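PDB 2D4P: Fe-S binding reductase, putative, which is of unknown function but belongs to a GNAT-like acetyltransferase family and may transfer acyl groups other than amino-acyl groups. Local coordinates for residues A[60-65]-A[94-99]; A[35-40]-A[50-55]; A[74-79]-A[104-109]. All coordinates share one frame; numbering follows the deposited sequence.

The contacts follow a GNAT-like fold from its antiparallel to its parallel half. Contact 2 belongs to the hairpin 38-42/45-56; contact 1 pairs strand 61-70 with the outermost strand 94-97. Their centres lie about 10 Å apart, and strands 45-56 and 61-70 join them edge to edge, with Leu64 N 2.9 Å from Gln53 O in a probable hydrogen bond. Contact 3, about 16 Å from contact 1 and 15 Å from contact 2 between centres, packs two helices together. Leu79 CD2 reaches Phe38 O of contact 2 at 3.7 Å, while Leu106 CD2 meets Leu99 CD1 of contact 1 at 3.5 Å. The three contacts thus join neighbouring parts of one fold.

Contact 1: residues A[60-65]-A[94-99]; sequences ATTVLV and EVALHL
The imidazole of His98 carries Leu64 CD1 over one face, the methyl 4.1 Å above the ring plane and displaced toward its rim. The segments belong to parallel strands 61-70 and 94-97 of a beta-alpha-beta crossover through helix 73-89, in a GNAT-like sheet. Val63 straddles two partners, its N bonding to Glu94 O and its O accepting from Ala96 N, 2.9 Å away. Ala96 O then takes Val65 N at 2.8 Å, almost along the carbonyl axis and nearly straight (172°). Val63, Val65, Val95 and Leu97 share one face, where Val83 of helix 73-89 meets all three valines and Leu106 of helix 104-112 meets Leu97. Val65 CB touches Leu97 CD1 at 3.9 Å, the two side chains crossing obliquely. Thr62, Leu64, Glu94 and Ala96 occupy the other face. There Thr62 and Glu94 run side by side: Thr62 OG1 stands anti to the carbonyl carbon (chi1 -66°), 3.4 Å from Glu94 CG. One water joins their ends, 2.6 Å from Thr62 OG1 and donating to Glu94 OE2. An alanine at Thr62 would remove OG1 and CG2 and would probably lose this water link and loosen the lateral packing on Glu94. A second water donates to Val65 O at 2.5 Å and accepts from His98 N at 2.8 Å.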
# COMPACT_ATOMS: atom_id res chain seq x y z
N ALA A 60 5.77 -10.43 17.32
CA ALA A 60 6.10 -10.11 15.95
C ALA A 60 5.33 -8.86 15.52
O ALA A 60 4.42 -8.39 16.23
CB ALA A 60 5.73 -11.26 15.07
N THR A 61 5.71 -8.33 14.37
CA THR A 61 5.05 -7.20 13.73
C THR A 61 4.56 -7.60 12.36
O THR A 61 5.17 -8.42 11.67
CB THR A 61 6.04 -6.05 13.66
OG1 THR A 61 6.39 -5.66 15.00
CG2 THR A 61 5.48 -4.80 12.96
N THR A 62 3.41 -7.06 11.97
CA THR A 62 2.91 -7.16 10.62
C THR A 62 2.89 -5.79 9.98
O THR A 62 2.57 -4.80 10.67
CB THR A 62 1.44 -7.69 10.64
OG1 THR A 62 1.43 -9.05 11.14
CG2 THR A 62 0.88 -7.76 9.25
N VAL A 63 3.24 -5.70 8.69
CA VAL A 63 2.99 -4.50 7.94
C VAL A 63 1.69 -4.67 7.18
O VAL A 63 1.54 -5.58 6.38
CB VAL A 63 4.19 -4.15 7.01
CG1 VAL A 63 3.72 -3.14 5.93
CG2 VAL A 63 5.31 -3.55 7.84
N LEU A 64 0.70 -3.83 7.50
CA LEU A 64 -0.57 -3.82 6.81
C LEU A 64 -0.60 -2.73 5.76
O LEU A 64 -0.31 -1.55 6.04
CB LEU A 64 -1.69 -3.58 7.81
CG LEU A 64 -3.11 -3.71 7.30
CD1 LEU A 64 -3.44 -5.10 6.70
CD2 LEU A 64 -4.06 -3.37 8.47
N VAL A 65 -0.91 -3.13 4.54
CA VAL A 65 -1.13 -2.18 3.45
C VAL A 65 -2.60 -1.76 3.52
O VAL A 65 -3.50 -2.49 3.11
CB VAL A 65 -0.80 -2.79 2.06
CG1 VAL A 65 -0.96 -1.72 1.00
CG2 VAL A 65 0.59 -3.40 2.01
N GLU A 94 5.44 -10.46 8.53
CA GLU A 94 4.58 -10.62 7.36
C GLU A 94 4.00 -9.32 6.90
O GLU A 94 3.98 -8.35 7.64
CB GLU A 94 3.46 -11.60 7.63
CG GLU A 94 2.46 -11.21 8.70
CD GLU A 94 1.36 -12.25 8.84
OE1 GLU A 94 1.70 -13.44 8.94
OE2 GLU A 94 0.16 -11.90 8.79
N VAL A 95 3.52 -9.33 5.66
CA VAL A 95 2.85 -8.20 5.07
C VAL A 95 1.45 -8.69 4.67
O VAL A 95 1.29 -9.78 4.10
CB VAL A 95 3.59 -7.69 3.83
CG1 VAL A 95 2.86 -6.55 3.17
CG2 VAL A 95 5.09 -7.31 4.15
N ALA A 96 0.45 -7.89 4.98
CA ALA A 96 -0.94 -8.25 4.73
C ALA A 96 -1.69 -7.11 4.08
O ALA A 96 -1.35 -5.93 4.25
CB ALA A 96 -1.64 -8.65 6.05
N LEU A 97 -2.76 -7.47 3.35
CA LEU A 97 -3.56 -6.50 2.62
C LEU A 97 -4.99 -7.06 2.57
O LEU A 97 -5.18 -8.27 2.42
CB LEU A 97 -2.99 -6.38 1.19
CG LEU A 97 -3.51 -5.37 0.19
CD1 LEU A 97 -2.41 -4.96 -0.74
CD2 LEU A 97 -4.65 -5.98 -0.60
N HIS A 98 -5.98 -6.19 2.70
CA HIS A 98 -7.39 -6.57 2.50
C HIS A 98 -7.79 -6.27 1.04
O HIS A 98 -7.90 -5.12 0.63
CB HIS A 98 -8.30 -5.85 3.51
CG HIS A 98 -7.93 -6.08 4.95
ND1 HIS A 98 -8.27 -5.20 5.95
CD2 HIS A 98 -7.29 -7.11 5.56
CE1 HIS A 98 -7.82 -5.66 7.11
NE2 HIS A 98 -7.22 -6.81 6.90
N LEU A 99 -7.94 -7.31 0.24
CA LEU A 99 -8.13 -7.23 -1.19
C LEU A 99 -9.63 -7.24 -1.61
O LEU A 99 -10.39 -8.10 -1.19
CB LEU A 99 -7.36 -8.40 -1.84
CG LEU A 99 -7.64 -8.74 -3.31
CD1 LEU A 99 -7.14 -7.65 -4.26
CD2 LEU A 99 -7.08 -10.12 -3.69
O HOH W 1 -1.00 -10.01 10.97
O HOH W 2 -5.81 -3.37 2.97

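Contact 2: residues A[35-40]-A[50-55]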
# COMPACT_ATOMS: atom_id res chain seq x y z
N GLY A 35 7.78 4.73 7.11
CA GLY A 35 8.84 4.04 6.38
C GLY A 35 8.41 2.85 5.53
O GLY A 35 9.24 2.14 5.01
N HIS A 36 7.10 2.67 5.37
CA HIS A 36 6.51 1.56 4.64
C HIS A 36 5.62 2.00 3.47
O HIS A 36 5.04 1.17 2.80
CB HIS A 36 5.70 0.68 5.60
CG HIS A 36 6.53 0.05 6.67
ND1 HIS A 36 7.59 -0.79 6.38
CD2 HIS A 36 6.52 0.19 8.02
CE1 HIS A 36 8.15 -1.18 7.51
NE2 HIS A 36 7.53 -0.59 8.52
N SER A 37 5.54 3.30 3.22
CA SER A 37 4.60 3.86 2.22
C SER A 37 5.39 4.48 1.06
O SER A 37 6.45 5.09 1.27
CB SER A 37 3.70 4.89 2.89
OG SER A 37 2.96 4.29 3.94
N PHE A 38 4.88 4.30 -0.15
CA PHE A 38 5.59 4.65 -1.37
C PHE A 38 4.70 5.25 -2.44
O PHE A 38 3.50 5.01 -2.48
CB PHE A 38 6.31 3.40 -1.92
CG PHE A 38 7.31 2.87 -0.97
CD1 PHE A 38 6.95 1.93 -0.04
CD2 PHE A 38 8.60 3.40 -0.96
CE1 PHE A 38 7.85 1.50 0.88
CE2 PHE A 38 9.54 2.95 -0.04
CZ PHE A 38 9.17 1.98 0.87
N LEU A 39 5.34 6.00 -3.34
CA LEU A 39 4.76 6.53 -4.56
C LEU A 39 5.48 5.89 -5.75
O LEU A 39 6.71 5.73 -5.71
CB LEU A 39 4.96 8.05 -4.59
CG LEU A 39 4.51 8.86 -5.82
CD1 LEU A 39 2.98 8.89 -5.93
CD2 LEU A 39 5.05 10.28 -5.73
N ALA A 40 4.70 5.51 -6.76
CA ALA A 40 5.19 5.05 -8.05
C ALA A 40 5.02 6.17 -9.07
O ALA A 40 3.99 6.83 -9.09
CB ALA A 40 4.40 3.85 -8.51
N ALA A 50 1.17 3.34 -2.26
CA ALA A 50 0.81 2.36 -1.23
C ALA A 50 0.93 3.04 0.12
O ALA A 50 1.96 3.64 0.42
CB ALA A 50 1.72 1.15 -1.29
N LEU A 51 -0.14 2.97 0.92
CA LEU A 51 -0.15 3.45 2.30
C LEU A 51 -0.09 2.22 3.17
O LEU A 51 -0.99 1.40 3.12
CB LEU A 51 -1.43 4.21 2.60
CG LEU A 51 -1.73 5.34 1.63
CD1 LEU A 51 -2.96 6.07 2.15
CD2 LEU A 51 -0.55 6.29 1.41
N ALA A 52 0.99 2.08 3.90
CA ALA A 52 1.25 0.90 4.72
C ALA A 52 1.87 1.29 6.06
O ALA A 52 2.50 2.34 6.20
CB ALA A 52 2.13 -0.10 3.99
N GLN A 53 1.70 0.43 7.06
CA GLN A 53 2.13 0.73 8.42
C GLN A 53 2.36 -0.53 9.21
O GLN A 53 1.75 -1.59 8.94
CB GLN A 53 1.10 1.62 9.15
CG GLN A 53 -0.22 0.91 9.41
CD GLN A 53 -1.26 1.86 10.01
OE1 GLN A 53 -1.06 2.35 11.13
NE2 GLN A 53 -2.31 2.16 9.25
N ALA A 54 3.23 -0.40 10.22
CA ALA A 54 3.51 -1.49 11.13
C ALA A 54 2.51 -1.58 12.24
O ALA A 54 2.14 -0.56 12.86
CB ALA A 54 4.91 -1.36 11.72
N VAL A 55 2.06 -2.81 12.48
CA VAL A 55 1.11 -3.14 13.54
C VAL A 55 1.72 -4.25 14.40
O VAL A 55 1.98 -5.34 13.88
CB VAL A 55 -0.21 -3.62 12.98
CG1 VAL A 55 -1.19 -4.00 14.14
CG2 VAL A 55 -0.84 -2.56 12.05
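His36 and Ser37 share a first torsion that sets the side chain beside its own backbone N and anti to the carbonyl carbon; in Ser37 (chi1 -60°) this carries OG to strand 45-56. The contact lies at the open end of the beta hairpin formed by strands 38-42 and 45-56, in the antiparallel half of the GNAT-like sheet. Phe38 and Ala50 form a hydrogen-bonded pair: Phe38 N donates to Ala50 O at 3.0 Å, and Ala50 N returns a bond to Phe38 O at 2.9 Å. Both side chains face helix 73-89, Phe38 touching Leu79, Ala82 and Ser86 and Ala50 touching Val83.

Beyond this pair the backbone ladder is replaced by a side chain. Ala52 N donates to Ser37 OG at 3.0 Å in a virtually linear bond (178°). The serine hydroxyl is also hydrogen-bonded to Thr34 OG1, which in turn bonds to Ala52 O and His36 N, so the end of helix 25-34 is tied to both segments. Gly35, with its positive phi, is the first residue to leave that helix, and psi of 3° at His36 helps turn the chain before it enters the strand. His36 CB lies 3.7 Å from Ala52 O, and CD2 comes 4.0 Å from Ala54 N. The imidazole ND1 forms a hydrogen bond to Ser86 OG of helix 73-89, which helps to hold the ring between that helix and strand 45-56. His36 O, buried and without a hydrogen-bonding partner, instead abuts the methyl of Ala52, with CB at 3.4 Å.

Contact 3: residues A[74-79]-A[104-109]; sequences EALRGL and KELEEA
Leu76 leaves its helix toward segment 104-109, and its CB meets Ala109 CB at 3.7 Å. The first torsion (chi1 -69°) sets CG anti to the carbonyl carbon and beside the backbone N. From CG, the extended second torsion (chi2 169°) sends CD1 across to the neighbouring helix. This methyl rests against the peptide joining Glu105 and Leu106, 3.7 Å from Glu105 C and 3.6 Å from Leu106 N. It also touches Glu105 CB at 3.8 Å and, more loosely, Leu106 CB. The side chain of Leu76 also packs on Ile68 of strand 61-70, as does that of Leu106, so both helices meet the same strand residue.

Ala109 takes the second part of the interface. Its CB touches both Leu76 CB and Arg77 CG, the latter at 3.6 Å, and this small side chain lets Arg77 CA and Ala109 CA come within 4.9 Å. Past CG, Arg77 bends at its third torsion, and its NE forms a salt bridge with Glu113 just beyond helix 104-112. Glu113 lies outside the two segments, and no hydrogen bond crosses between them. The axes of segments 74-79 and 104-109 approach to 8.7 Å and cross at -45°. Helix 73-89 crosses over between parallel strands 61-70 and 94-97, and helix 104-112 follows the second strand, a strand-helix-strand-helix order consistent with a GNAT-like fold.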
# COMPACT_ATOMS: atom_id res chain seq x y z
N GLU A 74 2.35 -3.35 -13.45
CA GLU A 74 3.72 -2.96 -13.18
C GLU A 74 3.82 -2.01 -11.97
O GLU A 74 4.65 -2.21 -11.10
CB GLU A 74 4.39 -2.35 -14.43
CG GLU A 74 5.83 -1.96 -14.21
CD GLU A 74 6.48 -1.22 -15.36
OE1 GLU A 74 5.81 -1.00 -16.39
OE2 GLU A 74 7.67 -0.83 -15.21
N ALA A 75 2.98 -0.99 -11.92
CA ALA A 75 3.00 -0.05 -10.79
C ALA A 75 2.66 -0.79 -9.47
O ALA A 75 3.32 -0.63 -8.44
CB ALA A 75 2.05 1.09 -11.04
N LEU A 76 1.63 -1.61 -9.52
CA LEU A 76 1.19 -2.32 -8.32
C LEU A 76 2.26 -3.27 -7.82
O LEU A 76 2.51 -3.34 -6.62
CB LEU A 76 -0.12 -3.06 -8.62
CG LEU A 76 -1.32 -2.14 -8.85
CD1 LEU A 76 -2.51 -2.97 -9.42
CD2 LEU A 76 -1.73 -1.41 -7.59
N ARG A 77 2.88 -4.01 -8.73
CA ARG A 77 3.95 -4.93 -8.36
C ARG A 77 5.13 -4.23 -7.69
O ARG A 77 5.64 -4.69 -6.68
CB ARG A 77 4.45 -5.73 -9.56
CG ARG A 77 3.53 -6.81 -10.03
CD ARG A 77 4.17 -7.64 -11.13
NE ARG A 77 5.35 -8.35 -10.65
CZ ARG A 77 6.14 -9.10 -11.42
NH1 ARG A 77 5.89 -9.25 -12.71
NH2 ARG A 77 7.19 -9.69 -10.90
N GLY A 78 5.55 -3.10 -8.26
CA GLY A 78 6.70 -2.39 -7.74
C GLY A 78 6.42 -1.78 -6.39
O GLY A 78 7.30 -1.75 -5.52
N LEU A 79 5.19 -1.30 -6.19
CA LEU A 79 4.78 -0.80 -4.88
C LEU A 79 4.81 -1.94 -3.84
O LEU A 79 5.32 -1.77 -2.72
CB LEU A 79 3.40 -0.17 -4.95
CG LEU A 79 3.30 1.16 -5.69
CD1 LEU A 79 1.90 1.48 -6.05
CD2 LEU A 79 3.95 2.29 -4.90
N LYS A 104 -8.67 -7.02 -10.50
CA LYS A 104 -7.90 -8.10 -11.13
C LYS A 104 -6.43 -7.76 -11.31
O LYS A 104 -5.59 -8.65 -11.26
CB LYS A 104 -8.51 -8.47 -12.48
CG LYS A 104 -9.94 -8.98 -12.43
CD LYS A 104 -10.27 -9.82 -11.20
CE LYS A 104 -11.58 -10.59 -11.40
NZ LYS A 104 -12.21 -11.04 -10.12
N GLU A 105 -6.12 -6.48 -11.53
CA GLU A 105 -4.74 -6.05 -11.69
C GLU A 105 -3.98 -6.24 -10.38
O GLU A 105 -2.86 -6.76 -10.38
CB GLU A 105 -4.65 -4.59 -12.14
CG GLU A 105 -5.05 -4.38 -13.61
CD GLU A 105 -4.53 -3.07 -14.20
OE1 GLU A 105 -3.82 -2.29 -13.52
OE2 GLU A 105 -4.84 -2.83 -15.39
N LEU A 106 -4.61 -5.86 -9.28
CA LEU A 106 -4.01 -6.05 -7.96
C LEU A 106 -3.84 -7.54 -7.62
O LEU A 106 -2.80 -7.97 -7.10
CB LEU A 106 -4.81 -5.32 -6.90
CG LEU A 106 -4.31 -5.47 -5.45
CD1 LEU A 106 -2.89 -4.98 -5.35
CD2 LEU A 106 -5.19 -4.70 -4.51
N GLU A 107 -4.84 -8.33 -7.95
CA GLU A 107 -4.77 -9.77 -7.72
C GLU A 107 -3.60 -10.37 -8.48
O GLU A 107 -2.82 -11.17 -7.95
CB GLU A 107 -6.08 -10.40 -8.18
CG GLU A 107 -6.38 -11.78 -7.62
CD GLU A 107 -7.84 -12.16 -7.82
OE1 GLU A 107 -8.22 -12.37 -8.99
OE2 GLU A 107 -8.61 -12.18 -6.81
N GLU A 108 -3.44 -9.95 -9.74
CA GLU A 108 -2.32 -10.38 -10.54
C GLU A 108 -0.98 -9.97 -9.91
O GLU A 108 -0.06 -10.76 -9.86
CB GLU A 108 -2.41 -9.82 -11.97
CG GLU A 108 -1.17 -10.15 -12.81
CD GLU A 108 -1.31 -9.78 -14.28
OE1 GLU A 108 -2.47 -9.64 -14.76
OE2 GLU A 108 -0.25 -9.66 -14.94
N ALA A 109 -0.90 -8.73 -9.45
CA ALA A 109 0.35 -8.21 -8.87
C ALA A 109 0.72 -8.94 -7.56
O ALA A 109 1.89 -9.27 -7.31
CB ALA A 109 0.23 -6.71 -8.62